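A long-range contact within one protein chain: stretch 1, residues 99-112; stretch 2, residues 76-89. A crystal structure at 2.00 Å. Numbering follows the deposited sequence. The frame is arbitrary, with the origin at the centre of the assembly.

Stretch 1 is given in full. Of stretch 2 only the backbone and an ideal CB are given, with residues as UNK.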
# COMPACT_ATOMS: atom_id res chain seq x y z
N ASN A 99 -4.40 16.25 -9.21
CA ASN A 99 -3.57 15.18 -9.75
C ASN A 99 -4.42 14.18 -10.50
O ASN A 99 -3.98 13.61 -11.50
CB ASN A 99 -2.82 14.46 -8.63
CG ASN A 99 -1.95 15.39 -7.83
OD1 ASN A 99 -1.18 16.17 -8.40
ND2 ASN A 99 -2.05 15.32 -6.51
N ASN A 100 -5.64 13.95 -10.00
CA ASN A 100 -6.57 13.00 -10.61
C ASN A 100 -8.00 13.47 -10.45
O ASN A 100 -8.32 14.21 -9.53
CB ASN A 100 -6.44 11.62 -9.96
CG ASN A 100 -5.11 10.94 -10.24
OD1 ASN A 100 -4.88 10.44 -11.34
ND2 ASN A 100 -4.23 10.92 -9.25
N VAL A 101 -8.86 13.04 -11.36
CA VAL A 101 -10.28 13.34 -11.32
C VAL A 101 -10.98 12.04 -11.67
O VAL A 101 -10.86 11.54 -12.79
CB VAL A 101 -10.70 14.40 -12.36
CG1 VAL A 101 -12.22 14.59 -12.30
CG2 VAL A 101 -10.01 15.71 -12.08
N CYS A 102 -11.69 11.48 -10.69
CA CYS A 102 -12.41 10.23 -10.88
C CYS A 102 -13.89 10.47 -10.68
O CYS A 102 -14.30 11.43 -10.02
CB CYS A 102 -11.98 9.19 -9.85
SG CYS A 102 -10.21 8.98 -9.68
N PHE A 103 -14.69 9.59 -11.27
CA PHE A 103 -16.12 9.67 -11.08
C PHE A 103 -16.57 8.34 -10.49
O PHE A 103 -16.19 7.28 -10.96
CB PHE A 103 -16.88 9.90 -12.38
CG PHE A 103 -18.34 10.17 -12.16
CD1 PHE A 103 -18.76 11.40 -11.68
CD2 PHE A 103 -19.28 9.17 -12.36
CE1 PHE A 103 -20.11 11.63 -11.39
CE2 PHE A 103 -20.63 9.39 -12.08
CZ PHE A 103 -21.04 10.63 -11.59
N ARG A 104 -17.37 8.41 -9.43
CA ARG A 104 -17.86 7.21 -8.78
C ARG A 104 -19.38 7.13 -8.82
O ARG A 104 -20.07 7.93 -8.20
CB ARG A 104 -17.38 7.18 -7.33
CG ARG A 104 -15.87 7.17 -7.20
CD ARG A 104 -15.26 5.94 -7.84
NE ARG A 104 -13.81 5.95 -7.77
CZ ARG A 104 -13.00 5.87 -8.82
NH1 ARG A 104 -13.51 5.76 -10.05
NH2 ARG A 104 -11.69 5.91 -8.64
N HIS A 105 -19.89 6.16 -9.57
CA HIS A 105 -21.33 5.97 -9.67
C HIS A 105 -21.88 5.52 -8.32
O HIS A 105 -22.98 5.90 -7.92
CB HIS A 105 -21.65 4.93 -10.74
CG HIS A 105 -21.55 5.45 -12.14
ND1 HIS A 105 -22.47 6.32 -12.68
CD2 HIS A 105 -20.62 5.25 -13.10
CE1 HIS A 105 -22.12 6.63 -13.91
NE2 HIS A 105 -20.99 5.99 -14.19
N ASP A 106 -21.10 4.71 -7.62
CA ASP A 106 -21.50 4.21 -6.32
C ASP A 106 -20.98 5.17 -5.26
O ASP A 106 -19.90 4.97 -4.70
CB ASP A 106 -20.92 2.82 -6.08
CG ASP A 106 -21.47 2.16 -4.84
OD1 ASP A 106 -21.94 2.88 -3.94
OD2 ASP A 106 -21.43 0.91 -4.76
N GLY A 107 -21.75 6.23 -5.01
CA GLY A 107 -21.37 7.23 -4.03
C GLY A 107 -21.12 6.65 -2.65
O GLY A 107 -20.25 7.11 -1.92
N LYS A 108 -21.91 5.65 -2.28
CA LYS A 108 -21.77 5.01 -0.99
C LYS A 108 -20.38 4.39 -0.88
O LYS A 108 -19.72 4.49 0.15
CB LYS A 108 -22.84 3.94 -0.82
CG LYS A 108 -22.84 3.24 0.52
CD LYS A 108 -24.01 2.26 0.61
CE LYS A 108 -25.34 2.98 0.43
NZ LYS A 108 -26.51 2.06 0.46
N LEU A 109 -19.93 3.76 -1.96
CA LEU A 109 -18.60 3.17 -1.96
C LEU A 109 -17.57 4.29 -1.91
O LEU A 109 -16.56 4.18 -1.22
CB LEU A 109 -18.39 2.33 -3.22
CG LEU A 109 -17.00 1.72 -3.42
CD1 LEU A 109 -16.63 0.81 -2.25
CD2 LEU A 109 -16.99 0.94 -4.72
N ALA A 110 -17.84 5.37 -2.63
CA ALA A 110 -16.93 6.51 -2.65
C ALA A 110 -16.71 7.07 -1.25
O ALA A 110 -15.59 7.45 -0.89
CB ALA A 110 -17.48 7.59 -3.57
N LEU A 111 -17.77 7.11 -0.45
CA LEU A 111 -17.69 7.63 0.91
C LEU A 111 -17.07 6.64 1.90
O LEU A 111 -16.49 7.04 2.91
CB LEU A 111 -19.09 8.02 1.41
CG LEU A 111 -19.74 9.22 0.74
CD1 LEU A 111 -21.17 9.36 1.23
CD2 LEU A 111 -18.95 10.47 1.06
N ASP A 112 -17.21 5.36 1.61
CA ASP A 112 -16.68 4.32 2.48
C ASP A 112 -15.17 4.44 2.56
O ASP A 112 -14.48 4.41 1.54
CB ASP A 112 -17.06 2.95 1.92
CG ASP A 112 -16.87 1.83 2.93
OD1 ASP A 112 -15.99 1.96 3.80
OD2 ASP A 112 -17.60 0.83 2.83
N UNK A 76 -10.89 15.26 -2.49
CA UNK A 76 -12.01 16.17 -2.37
C UNK A 76 -13.17 15.48 -3.06
O UNK A 76 -13.12 15.20 -4.25
CB UNK A 76 -11.71 17.54 -2.97
N UNK A 77 -14.21 15.16 -2.29
CA UNK A 77 -15.37 14.51 -2.88
C UNK A 77 -16.56 15.45 -2.95
O UNK A 77 -16.83 16.21 -2.01
CB UNK A 77 -15.74 13.26 -2.08
N UNK A 78 -17.26 15.42 -4.08
CA UNK A 78 -18.46 16.22 -4.27
C UNK A 78 -19.53 15.17 -4.49
O UNK A 78 -19.55 14.49 -5.51
CB UNK A 78 -18.35 17.22 -5.42
N UNK A 79 -20.40 15.02 -3.49
CA UNK A 79 -21.44 14.01 -3.51
C UNK A 79 -22.83 14.57 -3.70
O UNK A 79 -23.24 15.51 -3.02
CB UNK A 79 -21.40 13.20 -2.21
N UNK A 80 -23.57 13.97 -4.63
CA UNK A 80 -24.92 14.41 -4.93
C UNK A 80 -25.66 13.30 -5.68
O UNK A 80 -25.10 12.67 -6.58
CB UNK A 80 -24.90 15.70 -5.75
N UNK A 81 -26.90 13.04 -5.27
CA UNK A 81 -27.71 12.02 -5.92
C UNK A 81 -27.13 10.62 -5.91
O UNK A 81 -27.32 9.86 -6.86
CB UNK A 81 -27.96 12.43 -7.37
N UNK A 82 -26.42 10.27 -4.84
CA UNK A 82 -25.85 8.93 -4.76
C UNK A 82 -24.59 8.71 -5.58
O UNK A 82 -24.11 7.58 -5.69
CB UNK A 82 -26.90 7.91 -5.20
N UNK A 83 -24.03 9.78 -6.14
CA UNK A 83 -22.81 9.67 -6.94
C UNK A 83 -21.78 10.67 -6.44
O UNK A 83 -22.11 11.60 -5.71
CB UNK A 83 -23.10 9.90 -8.42
N UNK A 84 -20.52 10.49 -6.83
CA UNK A 84 -19.49 11.41 -6.40
C UNK A 84 -18.41 11.70 -7.44
O UNK A 84 -18.01 10.83 -8.21
CB UNK A 84 -18.83 10.86 -5.13
N UNK A 85 -17.97 12.95 -7.44
CA UNK A 85 -16.89 13.40 -8.31
C UNK A 85 -15.76 13.43 -7.28
O UNK A 85 -15.86 14.14 -6.27
CB UNK A 85 -17.15 14.73 -9.02
N UNK A 86 -14.70 12.67 -7.52
CA UNK A 86 -13.58 12.60 -6.59
C UNK A 86 -12.28 13.16 -7.16
O UNK A 86 -11.73 12.62 -8.11
CB UNK A 86 -13.36 11.15 -6.16
N UNK A 87 -11.80 14.24 -6.55
CA UNK A 87 -10.57 14.90 -6.97
C UNK A 87 -9.38 14.47 -6.11
O UNK A 87 -9.39 14.66 -4.89
CB UNK A 87 -10.74 16.42 -6.91
N UNK A 88 -8.38 13.87 -6.75
CA UNK A 88 -7.19 13.46 -6.05
C UNK A 88 -6.30 14.68 -6.11
O UNK A 88 -5.91 15.10 -7.21
CB UNK A 88 -6.54 12.21 -6.65
N UNK A 89 -5.99 15.27 -4.97
CA UNK A 89 -5.18 16.48 -4.97
C UNK A 89 -4.08 16.54 -3.94
O UNK A 89 -3.94 15.67 -3.08
CB UNK A 89 -6.09 17.69 -4.77

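The backbone of stretch 2 is a hairpin, strands 76-80 and 83-89 joined by a turn. Its second strand runs antiparallel to 99-104 (167° between directions), and helix 107-111 lies against the hairpin.

At 76, 78 and 80 nothing of stretch 1 lies within 5.5 Å of the ideal CB, so stretch 1 offers no criterion; beta-branched or other strand-compatible residues would do. They are Val76, Val78 and Asn80.

At 77 the CB points toward stretch 1, yet its nearest atom there, Leu111 CD2, is 5.3 Å away. That gap suits a medium or large apolar chain. Leu77 fills it: its CD2 lies 3.5 Å from Ala110 O and 4.3 Å from Ala110 CB.

Position 79 also points toward the helix, with Leu111 CD2 4.9 Å from the ideal CB. A medium apolar residue such as Val, Ile or Leu could reach. Val79 does, its CG2 3.9 Å from Leu111 CD2.

Position 81, with phi/psi 59/34, favours glycine, though Asn or Asp is tolerated in such turns; it is Gly81. Position 82 (78/8) is stricter, because a CB would jam against the preceding carbonyl. Gly82 completes the type I' turn with its neighbour, and its O accepts from Gly107 N at 2.8 Å.

The ideal CB of 83 points sideways, 3.6 Å from Arg104 O and 3.8 Å from Phe103 CZ, while His105 offers a ring nitrogen farther out. A long chain with an apolar stem and a donor at its tip fits; Lys, Arg or Gln are candidates. Lys83 runs past the Phe103 ring edge, CD 3.8 Å from CZ, and its NZ donates to His105 ND1 at 3.2 Å.

At 84 the ideal CB is already 3.9 Å from Ala110 CB and 4.6 Å from Gly107 CA, so a small residue, Ala, Ser or Gly, is indicated. Ala84 packs methyl to methyl with Ala110, while its backbone pairs with Arg104 through two hydrogen bonds (Ala84 N to Arg104 O 2.9 Å, Arg104 N to Ala84 O 2.8 Å).

Position 85 faces the side of the sheet carrying Val101 and Phe103. With 4.6 Å from CB to Phe103 CD1, a branched apolar chain suits. Leu85 sets CD2 3.7 Å from Val101 CG1, although its chi1 of -133° lies between wells.

The CB of 86 joins the Cys102 and Arg104 side, 4.8 Å from Arg104 CG; Val, Ile or Thr would fit. Val86 places its CG2 3.9 Å from Arg104 CG.

At 87, back beside Val101, the ideal CB is 5.3 Å from Val101 CG2, leaving room for Leu, Met or an aromatic. Phe87 brings CD1 to 3.8 Å from CG2 of Val101.

An ideal CB at 88 would sit 3.4 Å from Asn100 CB, tight enough to favour Gly, perhaps Ala. Gly88 N donates to Asn100 O at 2.8 Å.

Position 89 points away, with Asn99 N 5.0 Å from its ideal CB; many residues suit, and it is Met89.

Stretch 2 76-89: VLVVNGGKALVFGM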
# COMPACT_ATOMS: atom_id res chain seq x y z
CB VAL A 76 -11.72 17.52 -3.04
CG1 VAL A 76 -13.02 18.31 -3.22
CG2 VAL A 76 -10.75 18.31 -2.18
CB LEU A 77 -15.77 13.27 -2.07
CG LEU A 77 -14.77 12.11 -1.95
CD1 LEU A 77 -13.76 12.41 -0.85
CD2 LEU A 77 -15.53 10.83 -1.62
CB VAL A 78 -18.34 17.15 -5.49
CG1 VAL A 78 -19.63 17.95 -5.67
CG2 VAL A 78 -17.16 18.11 -5.29
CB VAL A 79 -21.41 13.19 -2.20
CG1 VAL A 79 -22.29 11.95 -2.32
CG2 VAL A 79 -19.97 12.80 -1.87
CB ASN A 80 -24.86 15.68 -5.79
CG ASN A 80 -26.20 16.38 -5.91
OD1 ASN A 80 -27.05 16.25 -5.04
ND2 ASN A 80 -26.38 17.14 -6.99
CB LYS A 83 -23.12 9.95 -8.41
CG LYS A 83 -24.15 9.01 -9.02
CD LYS A 83 -24.41 9.36 -10.49
CE LYS A 83 -25.50 8.48 -11.08
NZ LYS A 83 -25.11 7.03 -11.04
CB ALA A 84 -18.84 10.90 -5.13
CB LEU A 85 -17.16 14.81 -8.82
CG LEU A 85 -16.99 15.12 -10.31
CD1 LEU A 85 -17.19 16.61 -10.54
CD2 LEU A 85 -15.62 14.68 -10.79
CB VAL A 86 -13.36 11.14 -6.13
CG1 VAL A 86 -12.30 11.10 -5.03
CG2 VAL A 86 -14.67 10.56 -5.61
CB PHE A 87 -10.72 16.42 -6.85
CG PHE A 87 -11.75 17.01 -7.78
CD1 PHE A 87 -11.38 17.49 -9.04
CD2 PHE A 87 -13.09 17.08 -7.40
CE1 PHE A 87 -12.33 18.03 -9.90
CE2 PHE A 87 -14.05 17.62 -8.25
CZ PHE A 87 -13.67 18.10 -9.51
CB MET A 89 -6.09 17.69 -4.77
CG MET A 89 -7.26 17.75 -5.73
SD MET A 89 -7.87 19.40 -5.89
CE MET A 89 -8.85 19.54 -4.44
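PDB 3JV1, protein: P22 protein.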